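Local coordinates for DUF5063 domain-containing protein (Bacteroides fragilis, PDB 3NRH) that is of unknown function but folds as a mostly alpha-helical domain of the DUF5063 family and packs as two copies in its assembly, at residues A[40-43]-A[44-48]; A[155-158]-A[159-163]. All coordinates share one frame; numbering follows the deposited sequence.

Contact 1: A[40-43]-A[44-48]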
ATOM      1  N   ASP A  40      -3.600 -12.597   3.840  1.00 16.35           N
ATOM      2  CA  ASP A  40      -3.615 -11.610   4.921  1.00 18.22           C
ATOM      3  C   ASP A  40      -2.251 -10.974   5.170  1.00 19.04           C
ATOM      4  O   ASP A  40      -2.150  -9.759   5.358  1.00 13.21           O
ATOM      5  CB  ASP A  40      -4.094 -12.241   6.235  1.00 18.95           C
ATOM      6  CG  ASP A  40      -5.558 -12.619   6.204  1.00 29.75           C
ATOM      7  OD1 ASP A  40      -6.317 -11.977   5.450  1.00 32.83           O
ATOM      8  OD2 ASP A  40      -5.952 -13.544   6.946  1.00 31.98           O
ATOM      9  N   THR A  41      -1.206 -11.796   5.180  1.00 12.54           N
ATOM     10  CA  THR A  41       0.140 -11.298   5.441  1.00 14.50           C
ATOM     11  C   THR A  41       0.733 -10.482   4.300  1.00 14.11           C
ATOM     12  O   THR A  41       1.406  -9.474   4.536  1.00 13.34           O
ATOM     13  CB  THR A  41       1.103 -12.444   5.758  1.00 16.06           C
ATOM     14  OG1 THR A  41       0.582 -13.208   6.851  1.00 21.28           O
ATOM     15  CG2 THR A  41       2.473 -11.891   6.137  1.00 20.61           C
ATOM     16  N   THR A  42       0.484 -10.913   3.067  1.00 13.84           N
ATOM     17  CA  THR A  42       1.009 -10.202   1.912  1.00 14.03           C
ATOM     18  C   THR A  42       0.412  -8.800   1.838  1.00 16.68           C
ATOM     19  O   THR A  42       1.078  -7.857   1.404  1.00 14.64           O
ATOM     20  CB  THR A  42       0.713 -10.959   0.604  1.00 16.73           C
ATOM     21  OG1 THR A  42       1.228 -12.297   0.697  1.00 21.72           O
ATOM     22  CG2 THR A  42       1.384 -10.260  -0.575  1.00 20.27           C
ATOM     23  N   LEU A  43      -0.837  -8.656   2.272  1.00 13.12           N
ATOM     24  CA  LEU A  43      -1.491  -7.351   2.250  1.00 12.86           C
ATOM     25  C   LEU A  43      -0.925  -6.411   3.311  1.00 10.81           C
ATOM     26  O   LEU A  43      -1.215  -5.216   3.308  1.00 19.72           O
ATOM     27  CB  LEU A  43      -3.004  -7.507   2.423  1.00 11.79           C
ATOM     28  CG  LEU A  43      -3.695  -8.048   1.167  1.00 10.69           C
ATOM     29  CD1 LEU A  43      -5.149  -8.406   1.456  1.00 17.29           C
ATOM     30  CD2 LEU A  43      -3.595  -7.003   0.065  1.00 15.55           C
ATOM     31  N   LYS A  44      -0.120  -6.955   4.221  1.00 13.94           N
ATOM     32  CA  LYS A  44       0.521  -6.141   5.250  1.00 12.28           C
ATOM     33  C   LYS A  44       1.964  -5.852   4.827  1.00 15.05           C
ATOM     34  O   LYS A  44       2.457  -4.727   4.981  1.00 17.40           O
ATOM     35  CB  LYS A  44       0.505  -6.856   6.604  1.00 17.33           C
ATOM     36  CG  LYS A  44      -0.894  -7.013   7.186  1.00 22.07           C
ATOM     37  CD  LYS A  44      -0.899  -7.831   8.464  1.00 26.11           C
ATOM     38  CE  LYS A  44      -2.332  -8.137   8.886  1.00 29.55           C
ATOM     39  NZ  LYS A  44      -2.405  -8.977  10.109  1.00 32.41           N
ATOM     40  N   ILE A  45       2.638  -6.859   4.279  1.00 10.51           N
ATOM     41  CA  ILE A  45       4.022  -6.677   3.850  1.00  9.16           C
ATOM     42  C   ILE A  45       4.157  -5.752   2.636  1.00 11.47           C
ATOM     43  O   ILE A  45       5.019  -4.878   2.615  1.00 11.90           O
ATOM     44  CB  ILE A  45       4.695  -8.032   3.505  1.00 11.52           C
ATOM     45  CG1 ILE A  45       4.746  -8.924   4.747  1.00 13.69           C
ATOM     46  CG2 ILE A  45       6.111  -7.794   2.991  1.00 14.07           C
ATOM     47  CD1 ILE A  45       5.282 -10.313   4.478  1.00 20.03           C
ATOM     48  N   LEU A  46       3.298  -5.923   1.633  1.00  8.56           N
ATOM     49  CA  LEU A  46       3.393  -5.093   0.434  1.00 12.79           C
ATOM     50  C   LEU A  46       3.308  -3.584   0.663  1.00  9.86           C
ATOM     51  O   LEU A  46       4.132  -2.835   0.138  1.00  9.99           O
ATOM     52  CB  LEU A  46       2.346  -5.521  -0.600  1.00 10.53           C
ATOM     53  CG  LEU A  46       2.529  -6.925  -1.192  1.00 12.11           C
ATOM     54  CD1 LEU A  46       1.450  -7.170  -2.230  1.00 15.39           C
ATOM     55  CD2 LEU A  46       3.902  -7.059  -1.821  1.00 13.74           C
ATOM     56  N   PRO A  47       2.319  -3.110   1.440  1.00 10.67           N
ATOM     57  CA  PRO A  47       2.268  -1.657   1.640  1.00 14.02           C
ATOM     58  C   PRO A  47       3.490  -1.117   2.377  1.00 15.42           C
ATOM     59  O   PRO A  47       3.929   0.007   2.126  1.00 11.70           O
ATOM     60  CB  PRO A  47       0.962  -1.451   2.414  1.00 13.19           C
ATOM     61  CG  PRO A  47       0.768  -2.757   3.140  1.00 13.21           C
ATOM     62  CD  PRO A  47       1.187  -3.782   2.105  1.00 10.65           C
ATOM     63  N   LEU A  48       4.041  -1.915   3.282  1.00 12.44           N
ATOM     64  CA  LEU A  48       5.220  -1.483   4.022  1.00 10.53           C
ATOM     65  C   LEU A  48       6.425  -1.458   3.084  1.00  9.70           C
ATOM     66  O   LEU A  48       7.268  -0.567   3.170  1.00  9.57           O
ATOM     67  CB  LEU A  48       5.492  -2.423   5.199  1.00  8.53           C
ATOM     68  CG  LEU A  48       6.669  -2.021   6.099  1.00 10.22           C
ATOM     69  CD1 LEU A  48       6.480  -0.607   6.631  1.00 13.16           C
ATOM     70  CD2 LEU A  48       6.780  -3.011   7.238  1.00 18.23           C
TER

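Contact 2: A[155-158]-A[159-163]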
ATOM      1  N   GLN A 155       4.894  -0.570  -9.793  1.00  9.60           N
ATOM      2  CA  GLN A 155       3.564  -0.708 -10.378  1.00 14.87           C
ATOM      3  C   GLN A 155       3.036  -2.128 -10.175  1.00 10.67           C
ATOM      4  O   GLN A 155       1.857  -2.320  -9.894  1.00  9.98           O
ATOM      5  CB  GLN A 155       3.590  -0.369 -11.870  1.00 13.11           C
ATOM      6  CG  GLN A 155       2.202  -0.242 -12.505  1.00 21.17           C
ATOM      7  CD  GLN A 155       1.430   0.965 -11.996  1.00 29.15           C
ATOM      8  OE1 GLN A 155       1.906   2.100 -12.079  1.00 35.76           O
ATOM      9  NE2 GLN A 155       0.229   0.726 -11.472  1.00 30.67           N
ATOM     10  N   LYS A 156       3.909  -3.119 -10.311  1.00  9.24           N
ATOM     11  CA  LYS A 156       3.495  -4.504 -10.118  1.00 13.79           C
ATOM     12  C   LYS A 156       3.025  -4.712  -8.680  1.00 12.46           C
ATOM     13  O   LYS A 156       2.076  -5.452  -8.433  1.00  9.05           O
ATOM     14  CB  LYS A 156       4.646  -5.458 -10.434  1.00 11.68           C
ATOM     15  CG  LYS A 156       5.009  -5.510 -11.910  1.00 19.57           C
ATOM     16  CD  LYS A 156       6.176  -6.444 -12.161  1.00 22.13           C
ATOM     17  CE  LYS A 156       6.553  -6.490 -13.639  1.00 30.50           C
ATOM     18  NZ  LYS A 156       5.440  -6.983 -14.492  1.00 35.95           N
ATOM     19  N   LEU A 157       3.684  -4.042  -7.739  1.00  9.31           N
ATOM     20  CA  LEU A 157       3.330  -4.149  -6.331  1.00 10.17           C
ATOM     21  C   LEU A 157       1.921  -3.602  -6.077  1.00  9.09           C
ATOM     22  O   LEU A 157       1.096  -4.268  -5.450  1.00  8.24           O
ATOM     23  CB  LEU A 157       4.366  -3.396  -5.468  1.00  5.46           C
ATOM     24  CG  LEU A 157       4.211  -3.498  -3.942  1.00 11.50           C
ATOM     25  CD1 LEU A 157       5.505  -3.088  -3.263  1.00 10.91           C
ATOM     26  CD2 LEU A 157       3.066  -2.614  -3.463  1.00 12.61           C
ATOM     27  N   VAL A 158       1.635  -2.396  -6.566  1.00 13.20           N
ATOM     28  CA  VAL A 158       0.308  -1.823  -6.350  1.00 10.39           C
ATOM     29  C   VAL A 158      -0.787  -2.616  -7.071  1.00 11.81           C
ATOM     30  O   VAL A 158      -1.895  -2.766  -6.549  1.00 10.19           O
ATOM     31  CB  VAL A 158       0.252  -0.337  -6.772  1.00 13.65           C
ATOM     32  CG1 VAL A 158       1.138   0.491  -5.849  1.00 15.31           C
ATOM     33  CG2 VAL A 158       0.695  -0.175  -8.206  1.00 24.63           C
ATOM     34  N   ASN A 159      -0.479  -3.133  -8.258  1.00  7.33           N
ATOM     35  CA  ASN A 159      -1.454  -3.929  -9.006  1.00 13.24           C
ATOM     36  C   ASN A 159      -1.770  -5.201  -8.226  1.00 16.91           C
ATOM     37  O   ASN A 159      -2.926  -5.616  -8.130  1.00 13.17           O
ATOM     38  CB  ASN A 159      -0.917  -4.322 -10.387  1.00 11.93           C
ATOM     39  CG  ASN A 159      -0.800  -3.145 -11.334  1.00 16.44           C
ATOM     40  OD1 ASN A 159      -1.415  -2.100 -11.129  1.00 19.21           O
ATOM     41  ND2 ASN A 159      -0.016  -3.318 -12.393  1.00 15.18           N
ATOM     42  N   THR A 160      -0.734  -5.813  -7.661  1.00 14.06           N
ATOM     43  CA  THR A 160      -0.901  -7.041  -6.893  1.00 18.14           C
ATOM     44  C   THR A 160      -1.685  -6.782  -5.614  1.00 16.15           C
ATOM     45  O   THR A 160      -2.490  -7.611  -5.192  1.00 14.14           O
ATOM     46  CB  THR A 160       0.465  -7.658  -6.530  1.00 21.09           C
ATOM     47  OG1 THR A 160       1.195  -7.926  -7.732  1.00 35.32           O
ATOM     48  CG2 THR A 160       0.277  -8.958  -5.764  1.00 30.30           C
HETATM   49  N   MSE A 161      -1.442  -5.633  -4.991  1.00 12.01           N
HETATM   50  CA  MSE A 161      -2.156  -5.273  -3.774  1.00 14.39           C
HETATM   51  C   MSE A 161      -3.647  -5.176  -4.061  1.00 10.58           C
HETATM   52  O   MSE A 161      -4.475  -5.620  -3.261  1.00 10.61           O
HETATM   53  CB  MSE A 161      -1.672  -3.927  -3.245  1.00 15.29           C
HETATM   54  CG  MSE A 161      -0.585  -4.019  -2.212  1.00 24.34           C
HETATM   55 SE   MSE A 161      -0.243  -2.268  -1.481  1.00 32.69          SE
HETATM   56  CE  MSE A 161      -1.707  -2.185  -0.241  1.00 21.16           C
ATOM     57  N   ARG A 162      -3.983  -4.586  -5.205  1.00 11.24           N
ATOM     58  CA  ARG A 162      -5.381  -4.427  -5.593  1.00 13.43           C
ATOM     59  C   ARG A 162      -5.998  -5.801  -5.807  1.00 13.51           C
ATOM     60  O   ARG A 162      -7.098  -6.085  -5.329  1.00 14.02           O
ATOM     61  CB  ARG A 162      -5.503  -3.623  -6.891  1.00 17.35           C
ATOM     62  CG  ARG A 162      -6.946  -3.240  -7.215  1.00 33.52           C
ATOM     63  CD  ARG A 162      -7.230  -3.139  -8.713  1.00 45.77           C
ATOM     64  NE  ARG A 162      -6.246  -2.341  -9.440  1.00 46.46           N
ATOM     65  CZ  ARG A 162      -5.159  -2.842 -10.022  1.00 56.53           C
ATOM     66  NH1 ARG A 162      -4.910  -4.148  -9.967  1.00 44.26           N
ATOM     67  NH2 ARG A 162      -4.321  -2.038 -10.660  1.00 46.52           N
ATOM     68  N   ALA A 163      -5.284  -6.652  -6.534  1.00 13.89           N
ATOM     69  CA  ALA A 163      -5.765  -7.999  -6.808  1.00 13.77           C
ATOM     70  C   ALA A 163      -5.985  -8.766  -5.507  1.00 14.75           C
ATOM     71  O   ALA A 163      -7.057  -9.333  -5.291  1.00 15.29           O
ATOM     72  CB  ALA A 163      -4.772  -8.738  -7.692  1.00 12.45           C
TER

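Contact 1: A[40-43]-A[44-48]
L46 lies against T42, one helical turn earlier, and the two side chains run side by side in the same direction. From CB outward, L46 first meets the backbone: its CB is in contact with the T42 carbonyl oxygen, and CG sits on that same atom, with L46 CG to T42 O at 3.1 Å. CG is anti to the carbonyl carbon of L46 (chi1 -66°), which turns the branch back down the helix, and CD1 then ends on the T42 methyl, L46 CD1 to T42 CG2 being 3.5 Å. T41 and I45, one residue earlier in each turn, pack the same way, methyl against methyl, with T41 CG2 3.6 Å from I45 CD1. Both threonine hydroxyls turn the other way, back to the carbonyls of T37 and F38.

The helix is kinked here, as is usual one turn before a proline: P47 has no N-H for L43 O. Instead P47 CD rests 3.0 Å from that oxygen, which is buried without a partner in the model. Two residues earlier, T41 O takes two donors. I45 N comes in almost straight, while K44 N bonds T41 O at 3.0 Å from well above the carbonyl plane, instead of reaching D40 O; with the missing N-H of P47 this marks the kink.

D40 pairs with K168 near the end of helix 135-169. T42, L43, L46 and P47 face that helix at L164 and M161, T41, T42, I45 and L46 reach F26 and F23 of helix 11-28, and L43, K44, P47 and L48 meet Y50 and L51 of the second subunit.

Contact 2: A[155-158]-A[159-163]
This is an i to i+4 contact inside the long C-terminal helix 135-169, regular helical bonding overlaid by a polar side-chain cluster on one flank and an apolar pair on another. The polar cluster centres on N159. Its OD1 accepts from two donors that arrive from opposite faces of its amide plane: Q155 NE2, at 3.3 Å, and R162 NH2, at 2.9 Å from OD1. The Q155 bond is nearly straight at the hydrogen, and the oxygen lies in the plane of the Q155 amide although the donor stands above the plane of N159's; the two amides are turned 41° apart. In Q155, CG points away from the backbone N and the bend at chi2 (68°) swings NE2 toward N159 OD1, the two side chains crossing at a slant.

Next round the helix, T160 OG1 donates to K156 O at 2.7 Å, its first torsion placing the hydroxyl beside its own backbone N. T160 N bonds the same oxygen from the opposite face at 2.9 Å, so the carbonyl is gripped twice. On the apolar flank L157 CD2 lies 3.9 Å from the SE of selenomethionine M161, the two side chains running alongside each other; Y50 of helix 35-54 covers L157 and V158.

Y93 of strand 92-94 touches N159 and R162, and R162 of the second subunit also packs against both. Two N-H donors on OD1 identify that end of the N159 amide as oxygen and restrain its rotation, though the Q155 bond is long and the R162 bond bent at the hydrogen (139°); the bonded guanidinium probably polarises that carbonyl.

In the fold
Contact 1 comes first along the chain, on helix 35-54, and contact 2 follows much later, on helix 135-169; both helices belong to the same DUF5063 domain. The centres of the two contacts are about 11 Å apart, and each centre is about 11 Å from the centre of the chain. The two helices touch directly: L46 CB lies 3.7 Å from M161 CG, P47 CB lies 3.8 Å from M161 CE, and the methyls L43 CD2 and L157 CD1 rest on the carbonyl oxygens of M161 and L46. Each contact also reaches the second subunit, so the same pair of helices contributes both to the packing within the chain and to the interface between the two copies.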